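Local coordinates for protein 3'-5' exonuclease crn-4 (Caenorhabditis elegans, PDB 5DK5) that degrades RNA and DNA from the 3' end as a metal-dependent exonuclease and takes part in apoptotic DNA degradation, at residues L22-E27 and R123-R128. Sequence-based numbering, arbitrary orientation.
Sequences LILDFE and RQDLWR. With IPA (isopropyl alcohol), chain L; IPA (isopropyl alcohol), chain M.
In the active site of this DEDDh-family exonuclease, the metal-binding strand 20-28 meets the N-terminal part of the helix at 124-136 through Phe26 and Asp125. The Asp125 carboxylate reaches across to the strand backbone, where Phe26 N donates to Asp125 OD2 at 2.9 Å; the bond is almost straight (175°) and comes nearly along the C-O axis of that oxygen. A chi1 of -70° sets Asp125 CG anti to the carbonyl carbon, beside its own backbone N. The carboxylates of Asp25 and Asp125 nevertheless stay close as like charges, OD2 to OD2 4.2 Å, and Asp121 brings a further acid near Asp125.

Beside this bond the contact is mainly van der Waals. Leu24 CD2 lies 3.9 Å from Asp125 CB, the two side chains running past each other in opposite directions, and it also touches Leu126 CD2 at 4.0 Å. The same Leu126 methyl approaches the rim of the Phe26 ring near its plane, 4.2 Å from CE2, while Asp125 O sits at that edge, 3.4 Å from CD2; Phe44 meets the ring as well.

On the helix itself, Arg128 NE donates to Gln124 OE1 at 2.6 Å in the guanidinium plane, and Arg128 NH1 donates a hydrogen bond to O2 of an isopropyl alcohol, probably from the crystallisation liquor. An alanine in place of Arg128 would probably leave Gln124 OE1 without this donor and its amide freer to turn.

The side chains of Asp25 and Glu27 leave the strand on the side away from the helix; both are magnesium ligands, and Asp194 of helix 191-207 also contributes to the site, so that alternate residues of one strand serve core and metal, as in the RNase H-like fold of DEDDh exonucleases.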
loop_
_atom_site.group_PDB
_atom_site.type_symbol
_atom_site.label_atom_id
_atom_site.label_comp_id
_atom_site.label_asym_id
_atom_site.label_seq_id
_atom_site.Cartn_x
_atom_site.Cartn_y
_atom_site.Cartn_z
ATOM N N LEU B 22 28.423 8.465 -12.293
ATOM C CA LEU B 22 27.328 7.506 -12.334
ATOM C C LEU B 22 26.000 8.216 -12.124
ATOM O O LEU B 22 25.702 8.675 -11.027
ATOM C CB LEU B 22 27.518 6.426 -11.267
ATOM C CG LEU B 22 28.826 5.635 -11.328
ATOM C CD1 LEU B 22 28.885 4.627 -10.191
ATOM C CD2 LEU B 22 28.988 4.936 -12.673
ATOM N N ILE B 23 25.203 8.306 -13.182
ATOM C CA ILE B 23 23.895 8.934 -13.081
ATOM C C ILE B 23 22.939 7.966 -12.385
ATOM O O ILE B 23 22.560 6.944 -12.953
ATOM C CB ILE B 23 23.341 9.331 -14.461
ATOM C CG1 ILE B 23 24.222 10.403 -15.107
ATOM C CG2 ILE B 23 21.913 9.855 -14.343
ATOM C CD1 ILE B 23 25.412 9.858 -15.873
ATOM N N LEU B 24 22.557 8.301 -11.157
ATOM C CA LEU B 24 21.770 7.409 -10.310
ATOM C C LEU B 24 20.305 7.831 -10.240
ATOM O O LEU B 24 19.993 9.022 -10.260
ATOM C CB LEU B 24 22.376 7.367 -8.905
ATOM C CG LEU B 24 21.623 6.586 -7.828
ATOM C CD1 LEU B 24 22.614 5.949 -6.869
ATOM C CD2 LEU B 24 20.664 7.487 -7.061
ATOM N N ASP B 25 19.412 6.848 -10.144
ATOM C CA ASP B 25 17.982 7.116 -10.047
ATOM C C ASP B 25 17.239 6.029 -9.275
ATOM O O ASP B 25 17.342 4.844 -9.595
ATOM C CB ASP B 25 17.365 7.250 -11.437
ATOM C CG ASP B 25 15.888 7.580 -11.386
ATOM O OD1 ASP B 25 15.068 6.651 -11.233
ATOM O OD2 ASP B 25 15.546 8.773 -11.496
ATOM N N PHE B 26 16.487 6.452 -8.263
ATOM C CA PHE B 26 15.618 5.558 -7.508
ATOM C C PHE B 26 14.156 5.857 -7.811
ATOM O O PHE B 26 13.763 7.015 -7.948
ATOM C CB PHE B 26 15.857 5.690 -6.001
ATOM C CG PHE B 26 17.161 5.112 -5.528
ATOM C CD1 PHE B 26 17.483 3.789 -5.775
ATOM C CD2 PHE B 26 18.051 5.888 -4.803
ATOM C CE1 PHE B 26 18.676 3.256 -5.324
ATOM C CE2 PHE B 26 19.244 5.362 -4.351
ATOM C CZ PHE B 26 19.558 4.043 -4.613
ATOM N N GLU B 27 13.364 4.800 -7.932
ATOM C CA GLU B 27 11.911 4.913 -7.922
ATOM C C GLU B 27 11.404 4.158 -6.706
ATOM O O GLU B 27 11.970 3.129 -6.334
ATOM C CB GLU B 27 11.302 4.361 -9.210
ATOM C CG GLU B 27 11.800 5.061 -10.466
ATOM C CD GLU B 27 11.467 6.543 -10.495
ATOM O OE1 GLU B 27 10.400 6.927 -9.970
ATOM O OE2 GLU B 27 12.279 7.324 -11.040
ATOM N N ARG B 123 18.059 16.356 -4.658
ATOM C CA ARG B 123 18.566 15.785 -3.417
ATOM C C ARG B 123 17.776 14.544 -3.023
ATOM O O ARG B 123 18.250 13.719 -2.246
ATOM C CB ARG B 123 18.507 16.818 -2.287
ATOM C CG ARG B 123 17.108 17.355 -1.998
ATOM C CD ARG B 123 17.108 18.302 -0.807
ATOM N NE ARG B 123 17.976 19.458 -1.021
ATOM C CZ ARG B 123 18.258 20.369 -0.093
ATOM N NH1 ARG B 123 17.747 20.266 1.127
ATOM N NH2 ARG B 123 19.057 21.387 -0.384
ATOM N N GLN B 124 16.574 14.418 -3.577
ATOM C CA GLN B 124 15.625 13.390 -3.161
ATOM C C GLN B 124 16.200 11.974 -3.183
ATOM O O GLN B 124 16.018 11.216 -2.231
ATOM C CB GLN B 124 14.380 13.444 -4.051
ATOM C CG GLN B 124 13.655 14.780 -4.022
ATOM C CD GLN B 124 13.183 15.150 -2.631
ATOM O OE1 GLN B 124 12.765 14.289 -1.857
ATOM N NE2 GLN B 124 13.260 16.433 -2.299
ATOM N N ASP B 125 16.890 11.623 -4.263
ATOM C CA ASP B 125 17.368 10.255 -4.456
ATOM C C ASP B 125 18.250 9.755 -3.312
ATOM O O ASP B 125 18.074 8.635 -2.835
ATOM C CB ASP B 125 18.139 10.141 -5.774
ATOM C CG ASP B 125 17.239 10.264 -6.991
ATOM O OD1 ASP B 125 17.046 11.397 -7.479
ATOM O OD2 ASP B 125 16.728 9.226 -7.461
ATOM N N LEU B 126 19.193 10.584 -2.871
ATOM C CA LEU B 126 20.171 10.155 -1.875
ATOM C C LEU B 126 19.879 10.691 -0.473
ATOM O O LEU B 126 19.997 9.956 0.507
ATOM C CB LEU B 126 21.577 10.573 -2.310
ATOM C CG LEU B 126 22.119 9.862 -3.558
ATOM C CD1 LEU B 126 23.523 10.345 -3.872
ATOM C CD2 LEU B 126 22.111 8.344 -3.401
ATOM N N TRP B 127 19.497 11.959 -0.363
ATOM C CA TRP B 127 19.221 12.528 0.953
ATOM C C TRP B 127 17.982 11.904 1.600
ATOM O O TRP B 127 17.986 11.624 2.798
ATOM C CB TRP B 127 19.043 14.044 0.876
ATOM C CG TRP B 127 18.250 14.581 2.023
ATOM C CD1 TRP B 127 18.669 14.731 3.314
ATOM C CD2 TRP B 127 16.890 15.028 1.987
ATOM N NE1 TRP B 127 17.654 15.246 4.082
ATOM C CE2 TRP B 127 16.552 15.438 3.292
ATOM C CE3 TRP B 127 15.927 15.121 0.979
ATOM C CZ2 TRP B 127 15.291 15.934 3.613
ATOM C CZ3 TRP B 127 14.677 15.614 1.300
ATOM C CH2 TRP B 127 14.370 16.015 2.606
ATOM N N ARG B 128 16.927 11.688 0.816
ATOM C CA ARG B 128 15.679 11.138 1.354
ATOM C C ARG B 128 15.543 9.644 1.087
ATOM O O ARG B 128 15.563 8.836 2.016
ATOM C CB ARG B 128 14.466 11.873 0.771
ATOM C CG ARG B 128 13.122 11.333 1.271
ATOM C CD ARG B 128 11.953 12.220 0.847
ATOM N NE ARG B 128 11.775 12.236 -0.601
ATOM C CZ ARG B 128 11.145 11.294 -1.295
ATOM N NH1 ARG B 128 10.626 10.238 -0.683
ATOM N NH2 ARG B 128 11.041 11.405 -2.612
HETATM C C1 IPA L . 16.959 21.520 -6.102
HETATM C C2 IPA L . 16.433 20.117 -5.902
HETATM C C3 IPA L . 14.936 20.153 -5.682
HETATM O O2 IPA L . 17.050 19.557 -4.768
HETATM C C1 IPA M . 9.966 8.237 3.804
HETATM C C2 IPA M . 9.949 9.749 3.778
HETATM C C3 IPA M . 11.228 10.273 4.392
HETATM O O2 IPA M . 9.850 10.184 2.441
#